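Local structure of protein SCO1 homolog 1, mitochondrial (Arabidopsis thaliana, 6N5U) at residues 15-20 with 95-100; 30-35 with 64-69. The protein binds copper(I) in its thioredoxin-fold domain and is thought to serve as a metallochaperone that inserts copper into cytochrome c oxidase. All blocks are in the same frame, centred on the assembly; numbering follows the deposited sequence.

Interaction 1 of 2, residues 15-20 with 95-100; sequences LIRDDG and KLIGLT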
loop_
_atom_site.group_PDB
_atom_site.type_symbol
_atom_site.label_atom_id
_atom_site.label_comp_id
_atom_site.label_asym_id
_atom_site.label_seq_id
_atom_site.Cartn_x
_atom_site.Cartn_y
_atom_site.Cartn_z
ATOM N N LEU A 15 6.360 -3.788 11.360
ATOM C CA LEU A 15 6.479 -4.616 10.165
ATOM C C LEU A 15 7.934 -4.695 9.688
ATOM O O LEU A 15 8.807 -4.047 10.273
ATOM C CB LEU A 15 5.546 -4.067 9.049
ATOM C CG LEU A 15 4.027 -4.149 9.305
ATOM C CD1 LEU A 15 3.260 -3.341 8.305
ATOM C CD2 LEU A 15 3.531 -5.564 9.238
ATOM N N ILE A 16 8.194 -5.520 8.658
ATOM C CA ILE A 16 9.513 -5.676 8.053
ATOM C C ILE A 16 9.453 -5.121 6.638
ATOM O O ILE A 16 8.591 -5.525 5.850
ATOM C CB ILE A 16 10.043 -7.130 8.100
ATOM C CG1 ILE A 16 10.096 -7.648 9.551
ATOM C CG2 ILE A 16 11.435 -7.221 7.466
ATOM C CD1 ILE A 16 9.079 -8.650 9.889
ATOM N N ARG A 17 10.350 -4.169 6.331
ATOM C CA ARG A 17 10.443 -3.513 5.031
ATOM C C ARG A 17 11.158 -4.425 4.020
ATOM O O ARG A 17 11.882 -5.328 4.422
ATOM C CB ARG A 17 11.137 -2.159 5.202
ATOM C CG ARG A 17 11.024 -1.217 4.017
ATOM C CD ARG A 17 11.439 0.177 4.411
ATOM N NE ARG A 17 12.873 0.256 4.684
ATOM C CZ ARG A 17 13.449 1.220 5.393
ATOM N NH1 ARG A 17 12.715 2.191 5.930
ATOM N NH2 ARG A 17 14.763 1.225 5.571
ATOM N N ASP A 18 10.932 -4.197 2.715
ATOM C CA ASP A 18 11.493 -4.952 1.579
ATOM C C ASP A 18 13.033 -5.057 1.584
ATOM O O ASP A 18 13.586 -5.883 0.860
ATOM C CB ASP A 18 10.984 -4.379 0.238
ATOM C CG ASP A 18 11.466 -2.977 -0.056
ATOM O OD1 ASP A 18 12.590 -2.836 -0.594
ATOM O OD2 ASP A 18 10.731 -2.023 0.256
ATOM N N ASP A 19 13.710 -4.217 2.387
ATOM C CA ASP A 19 15.160 -4.204 2.528
ATOM C C ASP A 19 15.622 -5.088 3.687
ATOM O O ASP A 19 16.820 -5.302 3.846
ATOM C CB ASP A 19 15.667 -2.761 2.678
ATOM C CG ASP A 19 15.208 -2.013 3.915
ATOM O OD1 ASP A 19 14.218 -2.453 4.554
ATOM O OD2 ASP A 19 15.829 -0.983 4.241
ATOM N N GLY A 20 14.669 -5.616 4.452
ATOM C CA GLY A 20 14.926 -6.469 5.607
ATOM C C GLY A 20 14.913 -5.740 6.941
ATOM O O GLY A 20 14.970 -6.387 7.983
ATOM N N LYS A 95 10.221 4.017 -6.182
ATOM C CA LYS A 95 10.009 4.600 -4.867
ATOM C C LYS A 95 8.921 3.888 -4.079
ATOM O O LYS A 95 8.508 4.381 -3.028
ATOM C CB LYS A 95 9.789 6.127 -4.973
ATOM C CG LYS A 95 11.118 6.871 -5.220
ATOM C CD LYS A 95 10.921 8.296 -5.655
ATOM C CE LYS A 95 12.217 9.060 -5.785
ATOM N NZ LYS A 95 11.965 10.505 -6.054
ATOM N N LEU A 96 8.565 2.654 -4.504
ATOM C CA LEU A 96 7.552 1.849 -3.817
ATOM C C LEU A 96 8.147 0.942 -2.738
ATOM O O LEU A 96 8.831 -0.025 -3.050
ATOM C CB LEU A 96 6.669 1.054 -4.825
ATOM C CG LEU A 96 5.663 -0.008 -4.309
ATOM C CD1 LEU A 96 4.564 0.592 -3.465
ATOM C CD2 LEU A 96 5.037 -0.735 -5.460
ATOM N N ILE A 97 7.841 1.257 -1.466
ATOM C CA ILE A 97 8.203 0.526 -0.243
ATOM C C ILE A 97 7.263 -0.686 -0.099
ATOM O O ILE A 97 6.047 -0.557 -0.277
ATOM C CB ILE A 97 8.077 1.494 0.985
ATOM C CG1 ILE A 97 9.138 2.617 0.917
ATOM C CG2 ILE A 97 8.110 0.754 2.344
ATOM C CD1 ILE A 97 9.073 3.649 2.070
ATOM N N GLY A 98 7.831 -1.828 0.247
ATOM C CA GLY A 98 7.091 -3.057 0.481
ATOM C C GLY A 98 7.181 -3.463 1.936
ATOM O O GLY A 98 8.283 -3.529 2.476
ATOM N N LEU A 99 6.020 -3.678 2.605
ATOM C CA LEU A 99 5.935 -4.079 4.010
ATOM C C LEU A 99 5.306 -5.431 4.130
ATOM O O LEU A 99 4.308 -5.726 3.482
ATOM C CB LEU A 99 5.157 -3.081 4.871
ATOM C CG LEU A 99 5.584 -1.611 4.892
ATOM C CD1 LEU A 99 4.686 -0.818 5.824
ATOM C CD2 LEU A 99 7.040 -1.438 5.313
ATOM N N THR A 100 5.895 -6.254 4.967
ATOM C CA THR A 100 5.459 -7.610 5.238
ATOM C C THR A 100 5.608 -7.844 6.775
ATOM O O THR A 100 5.858 -6.880 7.518
ATOM C CB THR A 100 6.250 -8.573 4.304
ATOM O OG1 THR A 100 5.633 -9.862 4.275
ATOM C CG2 THR A 100 7.751 -8.682 4.661
#
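Ile16 and Thr100 form an antiparallel hydrogen-bonded pair that joins strand 14-17 to strand 97-100. Ile16 N gives a nearly straight bond to Thr100 O (2.9 Å), and Thr100 N returns one to Ile16 O at the same length. One residue on, Arg17 and Leu99 face each other as a non-hydrogen-bonded pair. Beyond it the pairing gives way: Asp18 N makes a weak, bent bond to Gly98 O.

A carboxylate continues the polar pairing where the strand ends. With chi1 at 66°, Asp18 CG sits between its own backbone N and carbonyl carbon, and OD2 takes the Gly98 N-H on its anti side (2.9 Å, 170° at the hydrogen). OD1 is held by His86 ND1 of helix 82-89. An alanine here would probably leave Gly98 N and His86 ND1 without their carboxylate partner and hold the turn less firmly to the strand and helix 82-89. That turn, type I from Arg17 to Gly20, is clasped by a salt bridge from Arg17 NH2 to Asp19 OD2 (2.8 Å), with Asp19 CG at the guanidinium edge and OD2 in the guanidinium plane; Arg17 NE adds a weak bond to Asp19 OD1. Thr100 OG1 bonds to Asp80 O.

Among apolar groups, Leu15 crosses Leu99 at about a right angle, CD1 against CD1 at 3.8 Å. The stem of Arg17 passes Ile97 at a slant, CG to CG2 at 3.9 Å.

Main-chain bonds thus fix the strand register, and the two oxygens of one aspartate tie the departing chain to both a strand and a helix.

Interaction 2 of 2, residues 30-35 with 64-69; sequences GKWTIL and SGVDVV
Val69 is gripped by strand 32-38 through both its backbone polar atoms. Its N gives a bond to Trp32 O (2.8 Å, 170° at the hydrogen), and its O receives Ile34 N at 2.9 Å, so that Thr33 and Val69 pair in parallel. On the face that carries Trp32 and Val68, Val68 CG1 lies 3.6 Å from Ile34 CG1, the two side chains crossing obliquely, and Val68 CG2 packs on Trp32 CB. Trp32 CD1 meets Val66 CG1 at 3.9 Å, the two side chains at a slant. At the other face Lys31 crosses Val69 at about a right angle, a bend at chi2 (-144°) setting Lys31 CD against Val69 CG2. Lys31 also lies side by side with Asp67, its NZ 4.4 Å from Asp67 OD2.

Farther out, Lys61 of helix 45-64 draws Asp67 OD2 into a salt bridge, Tyr168 meets the Trp32 ring edge-to-face, and Ser64 OG holds Val66 N in an ST turn.

The contact closes a beta-alpha-beta crossover: two main-chain bonds give the strand pairing, while Ile34 and Val68 pack against helix 45-64 and Trp32 and Val66 against helix 154-167, with the charges of Lys31 and Asp67 near each other without a salt bridge.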
loop_
_atom_site.group_PDB
_atom_site.type_symbol
_atom_site.label_atom_id
_atom_site.label_comp_id
_atom_site.label_asym_id
_atom_site.label_seq_id
_atom_site.Cartn_x
_atom_site.Cartn_y
_atom_site.Cartn_z
ATOM N N GLY A 30 7.308 12.133 7.878
ATOM C CA GLY A 30 8.130 13.127 7.198
ATOM C C GLY A 30 7.753 13.356 5.746
ATOM O O GLY A 30 8.241 14.309 5.134
ATOM N N LYS A 31 6.894 12.479 5.173
ATOM C CA LYS A 31 6.423 12.573 3.786
ATOM C C LYS A 31 4.975 12.101 3.649
ATOM O O LYS A 31 4.552 11.228 4.419
ATOM C CB LYS A 31 7.303 11.714 2.850
ATOM C CG LYS A 31 8.687 12.289 2.550
ATOM C CD LYS A 31 9.118 11.994 1.129
ATOM C CE LYS A 31 10.540 12.419 0.869
ATOM N NZ LYS A 31 10.923 12.214 -0.549
ATOM N N TRP A 32 4.224 12.649 2.646
ATOM C CA TRP A 32 2.855 12.205 2.305
ATOM C C TRP A 32 2.977 10.767 1.801
ATOM O O TRP A 32 3.886 10.463 1.005
ATOM C CB TRP A 32 2.217 13.077 1.213
ATOM C CG TRP A 32 1.657 14.355 1.725
ATOM C CD1 TRP A 32 2.311 15.542 1.843
ATOM C CD2 TRP A 32 0.343 14.564 2.257
ATOM N NE1 TRP A 32 1.474 16.491 2.376
ATOM C CE2 TRP A 32 0.269 15.911 2.664
ATOM C CE3 TRP A 32 -0.789 13.750 2.406
ATOM C CZ2 TRP A 32 -0.883 16.461 3.216
ATOM C CZ3 TRP A 32 -1.930 14.294 2.972
ATOM C CH2 TRP A 32 -1.973 15.639 3.354
ATOM N N THR A 33 2.095 9.884 2.300
ATOM C CA THR A 33 2.144 8.453 2.019
ATOM C C THR A 33 0.808 7.894 1.543
ATOM O O THR A 33 -0.244 8.302 2.050
ATOM C CB THR A 33 2.655 7.756 3.296
ATOM O OG1 THR A 33 3.956 8.252 3.612
ATOM C CG2 THR A 33 2.698 6.248 3.189
ATOM N N ILE A 34 0.849 6.940 0.591
ATOM C CA ILE A 34 -0.351 6.238 0.118
ATOM C C ILE A 34 -0.144 4.762 0.396
ATOM O O ILE A 34 0.787 4.189 -0.150
ATOM C CB ILE A 34 -0.767 6.519 -1.364
ATOM C CG1 ILE A 34 -1.012 8.027 -1.614
ATOM C CG2 ILE A 34 -2.018 5.698 -1.729
ATOM C CD1 ILE A 34 -1.094 8.459 -3.087
ATOM N N LEU A 35 -0.989 4.146 1.256
ATOM C CA LEU A 35 -0.858 2.723 1.628
ATOM C C LEU A 35 -1.844 1.866 0.840
ATOM O O LEU A 35 -3.026 2.191 0.809
ATOM C CB LEU A 35 -1.083 2.480 3.134
ATOM C CG LEU A 35 -0.431 3.387 4.169
ATOM C CD1 LEU A 35 -1.162 3.265 5.487
ATOM C CD2 LEU A 35 1.003 3.006 4.428
ATOM N N SER A 64 1.878 19.083 -8.589
ATOM C CA SER A 64 1.966 19.771 -7.293
ATOM C C SER A 64 3.384 20.080 -6.805
ATOM O O SER A 64 3.575 21.022 -6.024
ATOM C CB SER A 64 1.250 18.965 -6.221
ATOM O OG SER A 64 1.981 17.790 -5.921
ATOM N N GLY A 65 4.338 19.238 -7.208
ATOM C CA GLY A 65 5.728 19.308 -6.774
ATOM C C GLY A 65 5.998 18.485 -5.523
ATOM O O GLY A 65 7.130 18.467 -5.038
ATOM N N VAL A 66 4.954 17.798 -4.986
ATOM C CA VAL A 66 5.008 16.975 -3.762
ATOM C C VAL A 66 5.391 15.515 -4.041
ATOM O O VAL A 66 4.751 14.846 -4.859
ATOM C CB VAL A 66 3.687 17.068 -2.923
ATOM C CG1 VAL A 66 3.723 16.162 -1.689
ATOM C CG2 VAL A 66 3.372 18.510 -2.521
ATOM N N ASP A 67 6.401 15.012 -3.315
ATOM C CA ASP A 67 6.806 13.608 -3.380
ATOM C C ASP A 67 5.888 12.811 -2.443
ATOM O O ASP A 67 5.850 13.053 -1.228
ATOM C CB ASP A 67 8.286 13.430 -2.990
ATOM C CG ASP A 67 9.246 13.832 -4.085
ATOM O OD1 ASP A 67 9.301 13.120 -5.113
ATOM O OD2 ASP A 67 9.940 14.865 -3.919
ATOM N N VAL A 68 5.083 11.924 -3.029
ATOM C CA VAL A 68 4.176 11.069 -2.273
ATOM C C VAL A 68 4.769 9.667 -2.319
ATOM O O VAL A 68 5.183 9.217 -3.392
ATOM C CB VAL A 68 2.709 11.142 -2.759
ATOM C CG1 VAL A 68 1.813 10.272 -1.895
ATOM C CG2 VAL A 68 2.204 12.580 -2.744
ATOM N N VAL A 69 4.874 9.000 -1.147
ATOM C CA VAL A 69 5.484 7.678 -1.057
ATOM C C VAL A 69 4.446 6.580 -1.163
ATOM O O VAL A 69 3.604 6.466 -0.277
ATOM C CB VAL A 69 6.414 7.482 0.176
ATOM C CG1 VAL A 69 7.157 6.149 0.099
ATOM C CG2 VAL A 69 7.397 8.641 0.331
#

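In the fold
Both interactions belong to one mixed sheet of the thioredoxin fold, in which strand 68-74 lies between strands 97-100 and 32-38; their centres are 16 Å apart. Interaction 2 is nested within the chain loop that interaction 1 closes. They touch through Val69, whose CG1 packs 3.7 Å from Ile97 CD1, while Lys95 NZ and Asp67 OD1 make a long, weak ion pair. Copper(I), bound by Cys42, Cys46 and His131, lies nearer interaction 1: the Leu96 side chain is about 13 Å from the ion and about 9 Å from that of Cys46. Interaction 2 is away from the site, yet its strand 32-38 leads toward both cysteines.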